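Long-range contact in CIR protein (Plasmodium chabaudi chabaudi, PDB 6ZYV), which is a variant PIR-family protein of the malaria parasite, probably displayed on infected red blood cells, whose precise function is unknown: residues D6-D19 with Y158-D172. The protein carries 5 engineered substitutions. Residues are numbered along the deposited sequence; the frame is centred on the assembly and turned at random.
Sequences DNLKYVCKDIKKID and YDIFKSLCNMYNELD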
loop_
_atom_site.group_PDB
_atom_site.type_symbol
_atom_site.label_atom_id
_atom_site.label_comp_id
_atom_site.label_asym_id
_atom_site.label_seq_id
_atom_site.Cartn_x
_atom_site.Cartn_y
_atom_site.Cartn_z
ATOM N N ASP A 6 -0.875 7.581 12.929
ATOM C CA ASP A 6 -2.210 7.409 12.344
ATOM C C ASP A 6 -2.206 7.531 10.805
ATOM O O ASP A 6 -3.260 7.743 10.212
ATOM C CB ASP A 6 -3.187 8.422 12.974
ATOM C CG ASP A 6 -4.672 8.119 12.809
ATOM O OD1 ASP A 6 -5.024 6.926 12.637
ATOM O OD2 ASP A 6 -5.489 9.086 12.857
ATOM N N ASN A 7 -1.030 7.370 10.163
ATOM C CA ASN A 7 -0.826 7.482 8.721
ATOM C C ASN A 7 -1.724 6.576 7.906
ATOM O O ASN A 7 -2.071 6.947 6.781
ATOM C CB ASN A 7 0.651 7.251 8.351
ATOM C CG ASN A 7 1.161 5.840 8.579
ATOM O OD1 ASN A 7 0.846 4.897 7.837
ATOM N ND2 ASN A 7 1.939 5.648 9.627
ATOM N N LEU A 8 -2.101 5.394 8.451
ATOM C CA LEU A 8 -2.961 4.462 7.713
ATOM C C LEU A 8 -4.323 5.010 7.408
ATOM O O LEU A 8 -4.914 4.626 6.410
ATOM C CB LEU A 8 -3.085 3.075 8.354
ATOM C CG LEU A 8 -1.925 2.121 8.190
ATOM C CD1 LEU A 8 -2.309 0.750 8.602
ATOM C CD2 LEU A 8 -1.472 2.020 6.755
ATOM N N LYS A 9 -4.803 5.970 8.198
ATOM C CA LYS A 9 -6.060 6.668 7.954
ATOM C C LYS A 9 -6.076 7.242 6.513
ATOM O O LYS A 9 -7.036 7.029 5.779
ATOM C CB LYS A 9 -6.208 7.800 8.991
ATOM C CG LYS A 9 -7.435 8.671 8.818
ATOM C CD LYS A 9 -7.464 9.760 9.888
ATOM C CE LYS A 9 -8.708 10.625 9.814
ATOM N NZ LYS A 9 -8.626 11.793 10.740
ATOM N N TYR A 10 -4.939 7.801 6.082
ATOM C CA TYR A 10 -4.787 8.399 4.763
ATOM C C TYR A 10 -4.306 7.400 3.728
ATOM O O TYR A 10 -4.822 7.413 2.624
ATOM C CB TYR A 10 -3.852 9.620 4.812
ATOM C CG TYR A 10 -4.347 10.661 5.773
ATOM C CD1 TYR A 10 -5.545 11.319 5.550
ATOM C CD2 TYR A 10 -3.674 10.910 6.970
ATOM C CE1 TYR A 10 -6.022 12.265 6.448
ATOM C CE2 TYR A 10 -4.168 11.810 7.901
ATOM C CZ TYR A 10 -5.331 12.504 7.630
ATOM O OH TYR A 10 -5.790 13.416 8.557
ATOM N N VAL A 11 -3.351 6.525 4.072
ATOM C CA VAL A 11 -2.831 5.503 3.155
ATOM C C VAL A 11 -3.951 4.606 2.642
ATOM O O VAL A 11 -4.059 4.399 1.430
ATOM C CB VAL A 11 -1.706 4.705 3.844
ATOM C CG1 VAL A 11 -1.296 3.473 3.038
ATOM C CG2 VAL A 11 -0.507 5.595 4.125
ATOM N N CYS A 12 -4.831 4.136 3.554
ATOM C CA CYS A 12 -5.972 3.267 3.221
ATOM C C CYS A 12 -6.975 3.974 2.314
ATOM O O CYS A 12 -7.526 3.380 1.384
ATOM C CB CYS A 12 -6.635 2.727 4.488
ATOM S SG CYS A 12 -5.594 1.585 5.437
ATOM N N LYS A 13 -7.183 5.259 2.560
ATOM C CA LYS A 13 -8.081 6.095 1.777
ATOM C C LYS A 13 -7.514 6.297 0.374
ATOM O O LYS A 13 -8.233 6.140 -0.602
ATOM C CB LYS A 13 -8.210 7.453 2.504
ATOM C CG LYS A 13 -9.507 8.206 2.322
ATOM C CD LYS A 13 -9.847 8.913 3.639
ATOM C CE LYS A 13 -10.433 10.289 3.497
ATOM N NZ LYS A 13 -10.690 10.886 4.844
ATOM N N ASP A 14 -6.219 6.625 0.265
ATOM C CA ASP A 14 -5.580 6.879 -1.024
ATOM C C ASP A 14 -5.518 5.641 -1.888
ATOM O O ASP A 14 -5.806 5.727 -3.079
ATOM C CB ASP A 14 -4.179 7.490 -0.846
ATOM C CG ASP A 14 -4.179 8.827 -0.134
ATOM O OD1 ASP A 14 -5.226 9.505 -0.149
ATOM O OD2 ASP A 14 -3.139 9.173 0.483
ATOM N N ILE A 15 -5.209 4.480 -1.288
ATOM C CA ILE A 15 -5.158 3.235 -2.051
ATOM C C ILE A 15 -6.539 2.909 -2.621
ATOM O O ILE A 15 -6.654 2.625 -3.819
ATOM C CB ILE A 15 -4.550 2.055 -1.227
ATOM C CG1 ILE A 15 -3.048 2.271 -0.992
ATOM C CG2 ILE A 15 -4.804 0.730 -1.916
ATOM C CD1 ILE A 15 -2.373 1.268 -0.090
ATOM N N LYS A 16 -7.599 3.048 -1.796
ATOM C CA LYS A 16 -8.953 2.807 -2.303
ATOM C C LYS A 16 -9.306 3.732 -3.481
ATOM O O LYS A 16 -9.856 3.282 -4.500
ATOM C CB LYS A 16 -10.025 2.886 -1.202
ATOM C CG LYS A 16 -11.439 2.599 -1.749
ATOM C CD LYS A 16 -12.051 1.308 -1.193
ATOM C CE LYS A 16 -13.505 1.085 -1.570
ATOM N NZ LYS A 16 -13.657 0.915 -3.043
ATOM N N LYS A 17 -8.936 5.016 -3.365
ATOM C CA LYS A 17 -9.184 6.010 -4.414
ATOM C C LYS A 17 -8.508 5.590 -5.744
ATOM O O LYS A 17 -9.184 5.508 -6.773
ATOM C CB LYS A 17 -8.691 7.406 -3.957
ATOM C CG LYS A 17 -9.784 8.462 -3.862
ATOM C CD LYS A 17 -9.328 9.745 -3.114
ATOM C CE LYS A 17 -8.873 9.508 -1.670
ATOM N NZ LYS A 17 -8.083 10.655 -1.103
ATOM N N ILE A 18 -7.201 5.240 -5.710
ATOM C CA ILE A 18 -6.514 4.837 -6.925
ATOM C C ILE A 18 -7.026 3.483 -7.456
ATOM O O ILE A 18 -7.134 3.322 -8.669
ATOM C CB ILE A 18 -4.962 4.897 -6.820
ATOM C CG1 ILE A 18 -4.318 4.864 -8.215
ATOM C CG2 ILE A 18 -4.389 3.807 -5.925
ATOM C CD1 ILE A 18 -4.871 5.913 -9.180
ATOM N N ASP A 19 -7.401 2.545 -6.574
ATOM C CA ASP A 19 -7.953 1.262 -6.998
ATOM C C ASP A 19 -9.200 1.439 -7.872
ATOM O O ASP A 19 -9.254 0.896 -8.982
ATOM C CB ASP A 19 -8.301 0.377 -5.786
ATOM C CG ASP A 19 -7.207 -0.554 -5.328
ATOM O OD1 ASP A 19 -6.255 -0.763 -6.095
ATOM O OD2 ASP A 19 -7.296 -1.068 -4.184
ATOM N N TYR A 158 -1.456 -9.035 1.603
ATOM C CA TYR A 158 -2.186 -7.849 1.148
ATOM C C TYR A 158 -3.664 -7.925 1.530
ATOM O O TYR A 158 -4.243 -6.917 1.892
ATOM C CB TYR A 158 -2.044 -7.675 -0.385
ATOM C CG TYR A 158 -2.583 -6.341 -0.848
ATOM C CD1 TYR A 158 -1.848 -5.178 -0.674
ATOM C CD2 TYR A 158 -3.870 -6.224 -1.348
ATOM C CE1 TYR A 158 -2.349 -3.933 -1.055
ATOM C CE2 TYR A 158 -4.395 -4.975 -1.705
ATOM C CZ TYR A 158 -3.623 -3.829 -1.570
ATOM O OH TYR A 158 -4.120 -2.589 -1.921
ATOM N N ASP A 159 -4.276 -9.114 1.472
ATOM C CA ASP A 159 -5.662 -9.305 1.916
ATOM C C ASP A 159 -5.813 -8.982 3.418
ATOM O O ASP A 159 -6.805 -8.381 3.814
ATOM C CB ASP A 159 -6.139 -10.727 1.620
ATOM C CG ASP A 159 -6.478 -10.921 0.148
ATOM O OD1 ASP A 159 -6.897 -9.935 -0.506
ATOM O OD2 ASP A 159 -6.317 -12.058 -0.360
ATOM N N ILE A 160 -4.817 -9.342 4.240
ATOM C CA ILE A 160 -4.814 -8.995 5.662
ATOM C C ILE A 160 -4.717 -7.459 5.815
ATOM O O ILE A 160 -5.442 -6.871 6.610
ATOM C CB ILE A 160 -3.659 -9.713 6.397
ATOM C CG1 ILE A 160 -3.745 -11.250 6.198
ATOM C CG2 ILE A 160 -3.630 -9.332 7.875
ATOM C CD1 ILE A 160 -5.008 -11.876 6.739
ATOM N N PHE A 161 -3.840 -6.821 5.030
ATOM C CA PHE A 161 -3.680 -5.373 5.035
ATOM C C PHE A 161 -4.999 -4.675 4.658
ATOM O O PHE A 161 -5.361 -3.646 5.233
ATOM C CB PHE A 161 -2.555 -4.981 4.056
ATOM C CG PHE A 161 -2.400 -3.498 3.861
ATOM C CD1 PHE A 161 -2.005 -2.688 4.903
ATOM C CD2 PHE A 161 -2.673 -2.914 2.644
ATOM C CE1 PHE A 161 -1.858 -1.325 4.726
ATOM C CE2 PHE A 161 -2.518 -1.544 2.470
ATOM C CZ PHE A 161 -2.116 -0.760 3.513
ATOM N N LYS A 162 -5.711 -5.248 3.682
ATOM C CA LYS A 162 -7.004 -4.757 3.221
ATOM C C LYS A 162 -8.037 -4.828 4.352
ATOM O O LYS A 162 -8.792 -3.883 4.532
ATOM C CB LYS A 162 -7.487 -5.583 2.020
ATOM C CG LYS A 162 -7.248 -4.914 0.673
ATOM C CD LYS A 162 -8.295 -5.315 -0.387
ATOM C CE LYS A 162 -8.296 -6.798 -0.721
ATOM N NZ LYS A 162 -9.082 -7.092 -1.963
ATOM N N SER A 163 -8.047 -5.926 5.127
ATOM C CA SER A 163 -8.935 -6.092 6.281
ATOM C C SER A 163 -8.634 -5.046 7.351
ATOM O O SER A 163 -9.558 -4.537 7.989
ATOM C CB SER A 163 -8.795 -7.482 6.878
ATOM O OG SER A 163 -9.377 -8.435 6.007
ATOM N N LEU A 164 -7.347 -4.708 7.536
ATOM C CA LEU A 164 -6.953 -3.668 8.471
ATOM C C LEU A 164 -7.468 -2.311 7.957
ATOM O O LEU A 164 -8.023 -1.536 8.740
ATOM C CB LEU A 164 -5.426 -3.652 8.608
ATOM C CG LEU A 164 -4.836 -2.578 9.504
ATOM C CD1 LEU A 164 -5.406 -2.699 10.946
ATOM C CD2 LEU A 164 -3.310 -2.707 9.523
ATOM N N CYS A 165 -7.336 -2.047 6.641
ATOM C CA CYS A 165 -7.823 -0.819 6.003
ATOM C C CYS A 165 -9.339 -0.666 6.129
ATOM O O CYS A 165 -9.816 0.449 6.287
ATOM C CB CYS A 165 -7.357 -0.720 4.550
ATOM S SG CYS A 165 -5.653 -0.138 4.365
ATOM N N ASN A 166 -10.093 -1.772 6.124
ATOM C CA ASN A 166 -11.547 -1.712 6.297
ATOM C C ASN A 166 -11.901 -1.191 7.691
ATOM O O ASN A 166 -12.836 -0.401 7.822
ATOM C CB ASN A 166 -12.206 -3.065 6.033
ATOM C CG ASN A 166 -12.112 -3.490 4.583
ATOM O OD1 ASN A 166 -12.085 -2.662 3.661
ATOM N ND2 ASN A 166 -12.062 -4.800 4.341
ATOM N N MET A 167 -11.120 -1.579 8.728
ATOM C CA MET A 167 -11.363 -1.077 10.078
ATOM C C MET A 167 -11.042 0.426 10.156
ATOM O O MET A 167 -11.783 1.176 10.780
ATOM C CB MET A 167 -10.573 -1.883 11.118
ATOM C CG MET A 167 -11.015 -3.328 11.204
ATOM S SD MET A 167 -10.230 -4.156 12.605
ATOM C CE MET A 167 -8.571 -4.235 12.004
ATOM N N TYR A 168 -9.969 0.874 9.479
ATOM C CA TYR A 168 -9.628 2.304 9.418
ATOM C C TYR A 168 -10.746 3.122 8.756
ATOM O O TYR A 168 -11.033 4.237 9.193
ATOM C CB TYR A 168 -8.301 2.540 8.680
ATOM C CG TYR A 168 -7.085 2.488 9.579
ATOM C CD1 TYR A 168 -6.428 1.288 9.824
ATOM C CD2 TYR A 168 -6.604 3.632 10.198
ATOM C CE1 TYR A 168 -5.298 1.232 10.629
ATOM C CE2 TYR A 168 -5.490 3.587 11.029
ATOM C CZ TYR A 168 -4.836 2.382 11.242
ATOM O OH TYR A 168 -3.728 2.297 12.053
ATOM N N ASN A 169 -11.370 2.569 7.707
ATOM C CA ASN A 169 -12.479 3.214 6.993
ATOM C C ASN A 169 -13.693 3.293 7.909
ATOM O O ASN A 169 -14.386 4.300 7.904
ATOM C CB ASN A 169 -12.841 2.439 5.711
ATOM C CG ASN A 169 -14.035 3.005 4.952
ATOM O OD1 ASN A 169 -15.019 2.294 4.660
ATOM N ND2 ASN A 169 -13.992 4.309 4.635
ATOM N N GLU A 170 -13.957 2.239 8.689
ATOM C CA GLU A 170 -15.062 2.233 9.632
ATOM C C GLU A 170 -14.859 3.290 10.709
ATOM O O GLU A 170 -15.779 4.042 11.016
ATOM C CB GLU A 170 -15.235 0.844 10.259
ATOM C CG GLU A 170 -15.882 -0.168 9.342
ATOM C CD GLU A 170 -17.209 0.314 8.795
ATOM O OE1 GLU A 170 -18.116 0.603 9.612
ATOM O OE2 GLU A 170 -17.320 0.455 7.554
ATOM N N LEU A 171 -13.649 3.380 11.245
ATOM C CA LEU A 171 -13.315 4.383 12.248
ATOM C C LEU A 171 -13.469 5.802 11.673
ATOM O O LEU A 171 -13.903 6.706 12.368
ATOM C CB LEU A 171 -11.869 4.149 12.696
ATOM C CG LEU A 171 -11.290 5.153 13.651
ATOM C CD1 LEU A 171 -11.848 4.947 15.036
ATOM C CD2 LEU A 171 -9.790 5.069 13.656
ATOM N N ASP A 172 -13.124 5.978 10.399
ATOM C CA ASP A 172 -13.192 7.244 9.688
ATOM C C ASP A 172 -14.630 7.730 9.528
ATOM O O ASP A 172 -14.865 8.938 9.562
ATOM C CB ASP A 172 -12.524 7.096 8.311
ATOM C CG ASP A 172 -12.199 8.401 7.612
ATOM O OD1 ASP A 172 -12.268 9.465 8.275
ATOM O OD2 ASP A 172 -11.865 8.361 6.399
HETATM O O HOH W 1 -1.473 3.961 11.194
#
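The phenolic OH of Tyr168 is gripped by several groups: water 1 donates to it at 2.9 Å, measured from the water oxygen to Tyr168 OH, and it also bonds to Gly218 O and Asn221 ND2 of helix 213-226. The same water accepts from Leu8 N, bridging the tyrosine to the backbone near the N-terminal end of segment 6-19. Leu8 lies over one face of the Tyr168 ring, its CB 3.6 Å from the ring centroid and 17° off the normal, a CH-pi contact. At the ring edge, Asp6 OD1 sits in plane, 3.7 Å from Tyr168 CE2, and is itself held by Asn221 ND2.

Where the two helices cross at -107°, Cys12 and Cys165 form a disulfide (SG to SG 2.0 Å, chi3 -69°), a covalent tie between the N-terminal helix of this all-helical PIR ectodomain and helix 154-174. Cys165 SG rests over a face of Phe161, whose trans chi1 brings the ring edge to Leu8 CD2 and, at CE2, to Ile15 CD1 (3.8 Å). Farther along, Ile15 CG2 packs against Tyr158 OH at 3.4 Å. At the more exposed margin, Lys13 NZ, 3.2 Å from Asp172 OD2, forms a salt bridge in which the carboxylate oxygen accepts through its syn lone pair. The extended chain of Lys9 crosses the Asp172 side chain at about a right angle, CE 4.0 Å from Asp172 OD1, and its NZ makes no salt bridge there.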